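PDB 2NVA: arginine decarboxylase, A207R protein from Paramecium bursaria Chlorella virus 1, which decarboxylates arginine to agmatine with pyridoxal 5'-phosphate as cofactor, as a member of the eukaryotic ornithine decarboxylase-like family. Local coordinates for residues Val47-Asp52 with Gly351-Val356; His91-Ile96 with Ser115-Lys120; Leu264-Ile269 with Tyr280-Ser285. All blocks are in the same frame, centred on the assembly; numbering follows the deposited sequence.

Overall arrangement
Three contacts sample the two halves of the subunit, a TIM barrel that binds the cofactor and a mixed beta-sheet. Contact 2 (91-96 with 115-120) lies within the barrel and contact 3 (264-269 with 280-285) within the sheet, on opposite sides of the chain's centre, with their own centres about 42 Å apart. Contact 1 (47-52 with 351-356) joins the halves, its centre about 25 Å from that of contact 2 and about 20 Å from that of contact 3. Along the chain its segments enclose both others, contact 2 preceding contact 3. All three touch the second subunit, where I269 of contact 3 meets K120 of contact 2 across the dimer.

Contact 1: residues Val47-Asp52 with Gly351-Val356; sequences VKCNND and GAYTNV. With PL2 ((4-{[(4-{[amino(imino)methyl]amino}butyl)amino]methyl}-5-hydroxy-6-methylpyridin-3-yl)methyl dihydrogen phosphate), chain I.
C49 and Y353 illustrate how a structural contact can extend into a cofactor site. C49 SG lies over one face of the phenol ring, offset toward the rim and 3.8 Å from the ring centroid, a sulfur-aromatic contact made possible by SG standing anti to the backbone N (chi1 -176°). C49 CB adds a CH-pi contact over the face, while SG also packs on A352 CB. The opposite ring face carries CD of the bound PL2, above its centre.

Direct hydrogen bonds join the loops at three points. Y353 N donates to C49 O (3.0 Å). N50 ND2 reaches an in-plane lone pair of G351 O at 2.8 Å. N355 ND2 gives N50 OD1 a nearly straight bond of 3.1 Å, coming from above the carbonyl plane; from the other face arrives D52 N, closing an Asx turn, and this oxygen is thereby gripped from both faces. Water 2 links N50 ND2 to N355 OD1. Apolar packing comes from V356, whose CG1 sits 3.5 Å from N50 CA.

At the ligand, Y353 OH donates to phosphate oxygen OP3 (2.6 Å). K48, its chain bent at chi3 and chi4, leads NZ to 3.8 Å from PL2 C2 and into a salt bridge with D67. This is the active-site pocket of a class-II decarboxylase, built around pyridoxal phosphate, where D325 of the second subunit also hydrogen-bonds PL2.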
loop_
_atom_site.group_PDB
_atom_site.type_symbol
_atom_site.label_atom_id
_atom_site.label_comp_id
_atom_site.label_asym_id
_atom_site.label_seq_id
_atom_site.Cartn_x
_atom_site.Cartn_y
_atom_site.Cartn_z
ATOM N N VAL A 47 8.384 16.185 2.589
ATOM C CA VAL A 47 8.468 15.645 1.234
ATOM C C VAL A 47 7.660 14.332 1.075
ATOM O O VAL A 47 7.070 14.080 0.015
ATOM C CB VAL A 47 9.965 15.415 0.867
ATOM C CG1 VAL A 47 10.121 14.693 -0.487
ATOM C CG2 VAL A 47 10.720 16.773 0.868
ATOM N N LYS A 48 7.627 13.534 2.136
ATOM C CA LYS A 48 6.933 12.243 2.134
ATOM C C LYS A 48 5.456 12.347 1.785
ATOM O O LYS A 48 4.868 11.378 1.309
ATOM C CB LYS A 48 7.080 11.555 3.501
ATOM C CG LYS A 48 6.544 12.398 4.651
ATOM C CD LYS A 48 6.620 11.693 6.005
ATOM C CE LYS A 48 7.964 11.885 6.695
ATOM N NZ LYS A 48 8.345 13.351 6.989
ATOM N N CYS A 49 4.860 13.506 2.036
ATOM C CA CYS A 49 3.430 13.693 1.799
ATOM C C CYS A 49 3.091 13.724 0.301
ATOM O O CYS A 49 2.054 13.202 -0.118
ATOM C CB CYS A 49 2.959 14.973 2.485
ATOM S SG CYS A 49 1.178 15.286 2.379
ATOM N N ASN A 50 3.989 14.331 -0.482
ATOM C CA ASN A 50 3.858 14.415 -1.928
ATOM C C ASN A 50 5.190 14.895 -2.469
ATOM O O ASN A 50 5.609 16.028 -2.197
ATOM C CB ASN A 50 2.743 15.390 -2.329
ATOM C CG ASN A 50 2.414 15.321 -3.803
ATOM O OD1 ASN A 50 3.257 14.955 -4.615
ATOM N ND2 ASN A 50 1.171 15.657 -4.157
ATOM N N ASN A 51 5.870 14.019 -3.195
ATOM C CA ASN A 51 7.209 14.322 -3.711
ATOM C C ASN A 51 7.221 14.709 -5.192
ATOM O O ASN A 51 8.255 14.645 -5.838
ATOM C CB ASN A 51 8.136 13.132 -3.475
ATOM C CG ASN A 51 7.544 11.832 -3.994
ATOM O OD1 ASN A 51 6.702 11.825 -4.896
ATOM N ND2 ASN A 51 7.997 10.716 -3.430
ATOM N N ASP A 52 6.054 15.085 -5.718
ATOM C CA ASP A 52 5.932 15.590 -7.077
ATOM C C ASP A 52 7.013 16.644 -7.338
ATOM O O ASP A 52 7.140 17.611 -6.591
ATOM C CB ASP A 52 4.528 16.178 -7.264
ATOM C CG ASP A 52 4.332 16.796 -8.630
ATOM O OD1 ASP A 52 4.544 18.019 -8.756
ATOM O OD2 ASP A 52 3.982 16.055 -9.573
ATOM N N GLY A 351 -4.185 15.603 -2.991
ATOM C CA GLY A 351 -2.747 15.738 -3.126
ATOM C C GLY A 351 -1.905 15.250 -1.948
ATOM O O GLY A 351 -0.688 15.192 -2.059
ATOM N N ALA A 352 -2.543 14.893 -0.832
ATOM C CA ALA A 352 -1.810 14.526 0.387
ATOM C C ALA A 352 -1.892 13.033 0.678
ATOM O O ALA A 352 -2.983 12.524 0.915
ATOM C CB ALA A 352 -2.333 15.324 1.558
ATOM N N TYR A 353 -0.733 12.351 0.638
ATOM C CA TYR A 353 -0.642 10.909 0.899
ATOM C C TYR A 353 -1.512 10.155 -0.106
ATOM O O TYR A 353 -2.271 9.256 0.271
ATOM C CB TYR A 353 -1.039 10.578 2.357
ATOM C CG TYR A 353 -0.201 11.348 3.349
ATOM C CD1 TYR A 353 1.153 11.039 3.518
ATOM C CD2 TYR A 353 -0.742 12.390 4.091
ATOM C CE1 TYR A 353 1.948 11.744 4.401
ATOM C CE2 TYR A 353 0.045 13.108 4.991
ATOM C CZ TYR A 353 1.397 12.780 5.128
ATOM O OH TYR A 353 2.193 13.480 6.006
ATOM N N THR A 354 -1.390 10.532 -1.384
ATOM C CA THR A 354 -2.180 9.926 -2.446
ATOM C C THR A 354 -1.247 9.265 -3.462
ATOM O O THR A 354 -1.027 8.043 -3.399
ATOM C CB THR A 354 -3.129 10.946 -3.102
ATOM O OG1 THR A 354 -2.374 12.077 -3.572
ATOM C CG2 THR A 354 -4.151 11.428 -2.081
ATOM N N ASN A 355 -0.662 10.070 -4.352
ATOM C CA ASN A 355 0.256 9.542 -5.362
ATOM C C ASN A 355 1.510 8.860 -4.780
ATOM O O ASN A 355 2.015 7.922 -5.375
ATOM C CB ASN A 355 0.651 10.605 -6.396
ATOM C CG ASN A 355 1.057 11.928 -5.760
ATOM O OD1 ASN A 355 0.206 12.677 -5.255
ATOM N ND2 ASN A 355 2.358 12.243 -5.813
ATOM N N VAL A 356 2.000 9.336 -3.635
ATOM C CA VAL A 356 3.218 8.757 -3.021
ATOM C C VAL A 356 3.015 7.312 -2.559
ATOM O O VAL A 356 3.988 6.583 -2.338
ATOM C CB VAL A 356 3.731 9.592 -1.831
ATOM C CG1 VAL A 356 4.294 10.936 -2.314
ATOM C CG2 VAL A 356 2.620 9.803 -0.778
HETATM N N1 PL2 I . 6.976 15.563 10.075
HETATM C C2 PL2 I . 7.154 14.285 10.449
HETATM C C2A PL2 I . 8.431 13.871 11.207
HETATM C C3 PL2 I . 6.157 13.351 10.136
HETATM O O3 PL2 I . 6.353 12.068 10.540
HETATM C C4 PL2 I . 4.983 13.723 9.450
HETATM C C4A PL2 I . 3.858 12.714 9.073
HETATM C C5 PL2 I . 4.871 15.083 9.097
HETATM C C6 PL2 I . 5.882 15.969 9.420
HETATM P P PL2 I . 1.261 16.214 8.105
HETATM N N PL2 I . 3.793 11.561 9.999
HETATM C CA PL2 I . 3.427 10.325 9.291
HETATM C CG PL2 I . 1.663 9.154 7.904
HETATM O OP2 PL2 I . -0.120 15.737 8.769
HETATM O OP3 PL2 I . 1.189 15.773 6.540
HETATM O OP1 PL2 I . 1.480 17.681 8.274
HETATM O OP4 PL2 I . 2.365 15.297 8.834
HETATM C C5M PL2 I . 3.626 15.600 8.349
HETATM C CB PL2 I . 2.083 10.477 8.549
HETATM C CD PL2 I . 0.298 9.293 7.189
HETATM N NE PL2 I . 0.044 7.994 6.525
HETATM C CZ PL2 I . -0.872 7.758 5.574
HETATM N NH2 PL2 I . -0.971 6.511 5.052
HETATM N NH1 PL2 I . -1.682 8.732 5.149
HETATM O O HOH W 1 0.856 12.169 -2.473
HETATM O O HOH W 2 -0.171 14.998 -6.688
HETATM O O HOH W 3 6.499 7.763 -3.327
#

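Contact 2: residues His91-Ile96 with Ser115-Lys120; sequences HTMKTI and SFELDK
M93 and E117 mark one of two points where the irregular loop 91-96 runs past helix 115-124, their CA atoms 6.8 Å apart; at the other, the CA atoms of I96 and K120 are 6.7 Å apart. The principle at work is that one carboxylate can tie a loop to a helix through backbone and side chain together. With CG anti to the backbone N (chi1 -160°) and a bend at chi2 that places CD, E117 brings its carboxylate to the loop. Its OE1 accepts K94 N on the syn side at 2.8 Å and K94 NZ on the anti side, also at 2.8 Å, the latter as a salt bridge. The lysine chain, crossing E117 at about a right angle, is bent at chi3 and chi4, and NZ is bound further by H91 O and T111 O.

K120 NZ meets E117 OE2 from above the carboxylate plane (2.7 Å) and donates to K94 O, 2.6 Å away; its third partner is I269 O of the second subunit. Farther back, K120 CD packs on I96 CG1 at 3.8 Å. Two ammonium groups around one carboxylate would be expected to favour its ionised form. The whole is a buried salt-bridge network, joining successive beta-alpha units of the TIM barrel at the dimer interface.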
loop_
_atom_site.group_PDB
_atom_site.type_symbol
_atom_site.label_atom_id
_atom_site.label_comp_id
_atom_site.label_asym_id
_atom_site.label_seq_id
_atom_site.Cartn_x
_atom_site.Cartn_y
_atom_site.Cartn_z
ATOM N N HIS A 91 13.705 12.351 10.947
ATOM C CA HIS A 91 13.279 10.981 11.213
ATOM C C HIS A 91 14.191 10.517 12.344
ATOM O O HIS A 91 15.414 10.553 12.211
ATOM C CB HIS A 91 13.257 10.158 9.937
ATOM C CG HIS A 91 12.673 8.789 10.106
ATOM N ND1 HIS A 91 12.802 8.064 11.270
ATOM C CD2 HIS A 91 11.956 8.015 9.256
ATOM C CE1 HIS A 91 12.190 6.901 11.132
ATOM N NE2 HIS A 91 11.669 6.847 9.919
ATOM N N THR A 92 13.608 10.076 13.442
ATOM C CA THR A 92 14.428 9.758 14.623
ATOM C C THR A 92 15.218 8.468 14.481
ATOM O O THR A 92 16.086 8.181 15.317
ATOM C CB THR A 92 13.590 9.695 15.934
ATOM O OG1 THR A 92 12.644 8.622 15.840
ATOM C CG2 THR A 92 12.848 11.025 16.174
ATOM N N MET A 93 14.932 7.694 13.429
ATOM C CA MET A 93 15.632 6.417 13.196
ATOM C C MET A 93 16.199 6.382 11.776
ATOM O O MET A 93 15.472 6.151 10.807
ATOM C CB MET A 93 14.686 5.235 13.435
ATOM C CG MET A 93 14.248 5.101 14.881
ATOM S SD MET A 93 15.609 4.486 15.898
ATOM C CE MET A 93 14.860 4.487 17.533
ATOM N N LYS A 94 17.506 6.620 11.673
ATOM C CA LYS A 94 18.171 6.825 10.386
ATOM C C LYS A 94 19.232 5.746 10.215
ATOM O O LYS A 94 19.976 5.467 11.159
ATOM C CB LYS A 94 18.845 8.206 10.377
ATOM C CG LYS A 94 17.875 9.398 10.522
ATOM C CD LYS A 94 18.583 10.694 10.971
ATOM C CE LYS A 94 18.977 10.667 12.470
ATOM N NZ LYS A 94 17.824 10.301 13.378
ATOM N N THR A 95 19.325 5.151 9.027
ATOM C CA THR A 95 20.333 4.127 8.824
ATOM C C THR A 95 21.726 4.767 8.867
ATOM O O THR A 95 21.895 5.942 8.535
ATOM C CB THR A 95 20.164 3.356 7.491
ATOM O OG1 THR A 95 20.540 4.199 6.398
ATOM C CG2 THR A 95 18.714 2.877 7.300
ATOM N N ILE A 96 22.703 3.968 9.274
ATOM C CA ILE A 96 24.101 4.385 9.280
ATOM C C ILE A 96 24.515 4.902 7.897
ATOM O O ILE A 96 25.106 5.973 7.791
ATOM C CB ILE A 96 25.010 3.236 9.745
ATOM C CG1 ILE A 96 24.827 3.010 11.252
ATOM C CG2 ILE A 96 26.479 3.537 9.413
ATOM C CD1 ILE A 96 25.420 1.698 11.783
ATOM N N SER A 115 18.994 6.637 22.871
ATOM C CA SER A 115 20.440 6.663 23.138
ATOM C C SER A 115 21.210 5.985 21.998
ATOM O O SER A 115 22.285 6.441 21.625
ATOM C CB SER A 115 20.753 6.012 24.493
ATOM O OG SER A 115 20.446 4.625 24.492
ATOM N N PHE A 116 20.649 4.915 21.433
ATOM C CA PHE A 116 21.310 4.206 20.329
ATOM C C PHE A 116 21.451 5.056 19.074
ATOM O O PHE A 116 22.414 4.899 18.308
ATOM C CB PHE A 116 20.597 2.897 20.015
ATOM C CG PHE A 116 20.817 1.854 21.059
ATOM C CD1 PHE A 116 22.014 1.137 21.103
ATOM C CD2 PHE A 116 19.853 1.623 22.034
ATOM C CE1 PHE A 116 22.234 0.192 22.072
ATOM C CE2 PHE A 116 20.062 0.659 23.020
ATOM C CZ PHE A 116 21.266 -0.052 23.043
ATOM N N GLU A 117 20.494 5.952 18.869
ATOM C CA GLU A 117 20.595 6.902 17.755
ATOM C C GLU A 117 21.751 7.894 17.980
ATOM O O GLU A 117 22.455 8.277 17.026
ATOM C CB GLU A 117 19.282 7.648 17.570
ATOM C CG GLU A 117 19.130 8.282 16.194
ATOM C CD GLU A 117 18.873 7.273 15.068
ATOM O OE1 GLU A 117 18.842 7.700 13.893
ATOM O OE2 GLU A 117 18.700 6.049 15.353
ATOM N N LEU A 118 21.934 8.311 19.236
ATOM C CA LEU A 118 23.065 9.188 19.599
ATOM C C LEU A 118 24.405 8.497 19.376
ATOM O O LEU A 118 25.357 9.120 18.908
ATOM C CB LEU A 118 22.950 9.681 21.050
ATOM C CG LEU A 118 21.824 10.679 21.338
ATOM C CD1 LEU A 118 21.682 10.915 22.829
ATOM C CD2 LEU A 118 22.022 12.019 20.603
ATOM N N ASP A 119 24.465 7.202 19.686
ATOM C CA ASP A 119 25.662 6.398 19.398
ATOM C C ASP A 119 25.999 6.452 17.908
ATOM O O ASP A 119 27.154 6.658 17.540
ATOM C CB ASP A 119 25.459 4.935 19.793
ATOM C CG ASP A 119 25.408 4.732 21.286
ATOM O OD1 ASP A 119 25.960 5.575 22.020
ATOM O OD2 ASP A 119 24.802 3.728 21.724
ATOM N N LYS A 120 24.982 6.271 17.062
ATOM C CA LYS A 120 25.160 6.308 15.609
ATOM C C LYS A 120 25.691 7.663 15.170
ATOM O O LYS A 120 26.614 7.735 14.355
ATOM C CB LYS A 120 23.840 6.017 14.887
ATOM C CG LYS A 120 23.551 4.541 14.704
ATOM C CD LYS A 120 22.359 4.335 13.770
ATOM C CE LYS A 120 21.058 4.445 14.507
ATOM N NZ LYS A 120 19.887 4.397 13.580
#

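Contact 3: residues Leu264-Ile269 with Tyr280-Ser285; sequences LATQVI and YFFNES
V268 and F282 form an antiparallel, non-hydrogen-bonded pair with CA atoms 4.7 Å apart, in a hairpin whose short strand segments depart from strict antiparallelism, with 133° between their directions. I269 N donates to F281 O at 2.8 Å, and N283 N to Q267 O at 3.2 Å, so backbone bonds lie on both sides of that pair.

The general lesson is that a side chain can take over where strand pairing stops. N283 follows the last strand residue, and its CG sits between the backbone N and the carbonyl carbon (chi1 62°). OD1 then receives two donors from the neighbouring strand: T266 OG1 at 2.6 Å, nearly along the C=O axis, and Q267 N at 2.9 Å, from above the carbonyl plane. The second bond is almost straight, and the amide oxygen stands in for a backbone acceptor beyond the end of the strand. The side chains of T266 and N283 run antiparallel alongside one another, and T266 OG1 also lies 3.6 Å from E284 CB.

Apolar contacts fill in around these bonds. V268 divides its branches, CG2 meeting F282 CE1 at 3.7 Å and CG1 meeting Y280 CD1 at 4.0 Å. On I269, CD1 touches F281 CB and CG2 touches N283 CB. L264 and E284 reach toward each other tip to tip, while the carboxylate of E284 is bound by S18 OG and G289 N.

Strand 262-274 is also flanked by strands 18-22 and 344-347, and strand 277-282 runs parallel to strand 314-320, from which L319 touches the side chains of Y280 and F282. F281 stacks on Y320, and I269 O accepts K120 NZ of the second subunit, bringing the hairpin to the dimer interface.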
loop_
_atom_site.group_PDB
_atom_site.type_symbol
_atom_site.label_atom_id
_atom_site.label_comp_id
_atom_site.label_asym_id
_atom_site.label_seq_id
_atom_site.Cartn_x
_atom_site.Cartn_y
_atom_site.Cartn_z
ATOM N N LEU A 264 -7.848 14.254 -8.445
ATOM C CA LEU A 264 -7.589 12.985 -9.139
ATOM C C LEU A 264 -8.806 12.600 -9.975
ATOM O O LEU A 264 -9.866 12.372 -9.435
ATOM C CB LEU A 264 -7.240 11.872 -8.148
ATOM C CG LEU A 264 -6.966 10.471 -8.723
ATOM C CD1 LEU A 264 -5.941 10.475 -9.860
ATOM C CD2 LEU A 264 -6.505 9.541 -7.584
ATOM N N ALA A 265 -8.620 12.547 -11.289
ATOM C CA ALA A 265 -9.685 12.184 -12.229
ATOM C C ALA A 265 -9.602 10.695 -12.558
ATOM O O ALA A 265 -8.516 10.171 -12.804
ATOM C CB ALA A 265 -9.571 13.006 -13.500
ATOM N N THR A 266 -10.752 10.032 -12.522
ATOM C CA THR A 266 -10.822 8.597 -12.751
ATOM C C THR A 266 -12.109 8.258 -13.507
ATOM O O THR A 266 -13.119 8.966 -13.391
ATOM C CB THR A 266 -10.688 7.784 -11.430
ATOM O OG1 THR A 266 -10.732 6.381 -11.701
ATOM C CG2 THR A 266 -11.785 8.128 -10.419
ATOM N N GLN A 267 -12.056 7.165 -14.266
ATOM C CA GLN A 267 -13.153 6.809 -15.162
ATOM C C GLN A 267 -13.911 5.575 -14.670
ATOM O O GLN A 267 -13.306 4.651 -14.124
ATOM C CB GLN A 267 -12.601 6.535 -16.574
ATOM C CG GLN A 267 -13.664 6.476 -17.660
ATOM C CD GLN A 267 -13.094 6.061 -19.012
ATOM O OE1 GLN A 267 -12.320 5.118 -19.101
ATOM N NE2 GLN A 267 -13.487 6.766 -20.069
ATOM N N VAL A 268 -15.231 5.578 -14.875
ATOM C CA VAL A 268 -16.060 4.400 -14.659
ATOM C C VAL A 268 -15.749 3.385 -15.763
ATOM O O VAL A 268 -15.966 3.655 -16.944
ATOM C CB VAL A 268 -17.569 4.731 -14.703
ATOM C CG1 VAL A 268 -18.403 3.468 -14.474
ATOM C CG2 VAL A 268 -17.910 5.816 -13.672
ATOM N N ILE A 269 -15.215 2.241 -15.357
ATOM C CA ILE A 269 -14.834 1.201 -16.300
ATOM C C ILE A 269 -15.719 -0.036 -16.246
ATOM O O ILE A 269 -15.683 -0.849 -17.166
ATOM C CB ILE A 269 -13.311 0.835 -16.201
ATOM C CG1 ILE A 269 -12.947 0.213 -14.851
ATOM C CG2 ILE A 269 -12.438 2.058 -16.502
ATOM C CD1 ILE A 269 -13.159 -1.306 -14.807
ATOM N N TYR A 280 -20.148 0.624 -9.124
ATOM C CA TYR A 280 -19.243 1.083 -10.178
ATOM C C TYR A 280 -17.817 0.690 -9.875
ATOM O O TYR A 280 -17.404 0.680 -8.713
ATOM C CB TYR A 280 -19.305 2.600 -10.318
ATOM C CG TYR A 280 -20.701 3.116 -10.545
ATOM C CD1 TYR A 280 -21.328 2.974 -11.789
ATOM C CD2 TYR A 280 -21.399 3.747 -9.516
ATOM C CE1 TYR A 280 -22.623 3.456 -11.996
ATOM C CE2 TYR A 280 -22.698 4.222 -9.706
ATOM C CZ TYR A 280 -23.300 4.079 -10.956
ATOM O OH TYR A 280 -24.573 4.568 -11.143
ATOM N N PHE A 281 -17.068 0.384 -10.931
ATOM C CA PHE A 281 -15.656 0.081 -10.801
ATOM C C PHE A 281 -14.884 1.133 -11.565
ATOM O O PHE A 281 -15.250 1.473 -12.685
ATOM C CB PHE A 281 -15.360 -1.313 -11.353
ATOM C CG PHE A 281 -15.864 -2.402 -10.473
ATOM C CD1 PHE A 281 -14.986 -3.136 -9.692
ATOM C CD2 PHE A 281 -17.227 -2.650 -10.374
ATOM C CE1 PHE A 281 -15.471 -4.159 -8.846
ATOM C CE2 PHE A 281 -17.723 -3.656 -9.525
ATOM C CZ PHE A 281 -16.842 -4.400 -8.764
ATOM N N PHE A 282 -13.840 1.658 -10.926
ATOM C CA PHE A 282 -13.019 2.753 -11.478
ATOM C C PHE A 282 -11.631 2.286 -11.861
ATOM O O PHE A 282 -11.170 1.267 -11.352
ATOM C CB PHE A 282 -12.905 3.883 -10.457
ATOM C CG PHE A 282 -14.217 4.586 -10.215
ATOM C CD1 PHE A 282 -14.548 5.749 -10.939
ATOM C CD2 PHE A 282 -15.146 4.064 -9.303
ATOM C CE1 PHE A 282 -15.767 6.389 -10.732
ATOM C CE2 PHE A 282 -16.374 4.689 -9.102
ATOM C CZ PHE A 282 -16.682 5.862 -9.815
ATOM N N ASN A 283 -10.959 3.035 -12.738
ATOM C CA ASN A 283 -9.567 2.703 -13.073
ATOM C C ASN A 283 -8.573 3.257 -12.038
ATOM O O ASN A 283 -7.448 3.664 -12.366
ATOM C CB ASN A 283 -9.206 3.097 -14.518
ATOM C CG ASN A 283 -9.315 4.603 -14.780
ATOM O OD1 ASN A 283 -9.788 5.379 -13.941
ATOM N ND2 ASN A 283 -8.846 5.022 -15.950
ATOM N N GLU A 284 -9.025 3.279 -10.791
ATOM C CA GLU A 284 -8.226 3.638 -9.618
ATOM C C GLU A 284 -8.539 2.656 -8.496
ATOM O O GLU A 284 -9.449 1.824 -8.628
ATOM C CB GLU A 284 -8.556 5.053 -9.167
ATOM C CG GLU A 284 -7.563 6.093 -9.649
ATOM C CD GLU A 284 -6.151 5.904 -9.090
ATOM O OE1 GLU A 284 -5.213 6.435 -9.709
ATOM O OE2 GLU A 284 -5.976 5.219 -8.053
ATOM N N SER A 285 -7.787 2.730 -7.403
ATOM C CA SER A 285 -7.997 1.788 -6.302
ATOM C C SER A 285 -7.361 2.265 -5.001
ATOM O O SER A 285 -6.571 3.215 -5.005
ATOM C CB SER A 285 -7.479 0.388 -6.678
ATOM O OG SER A 285 -6.082 0.265 -6.427
#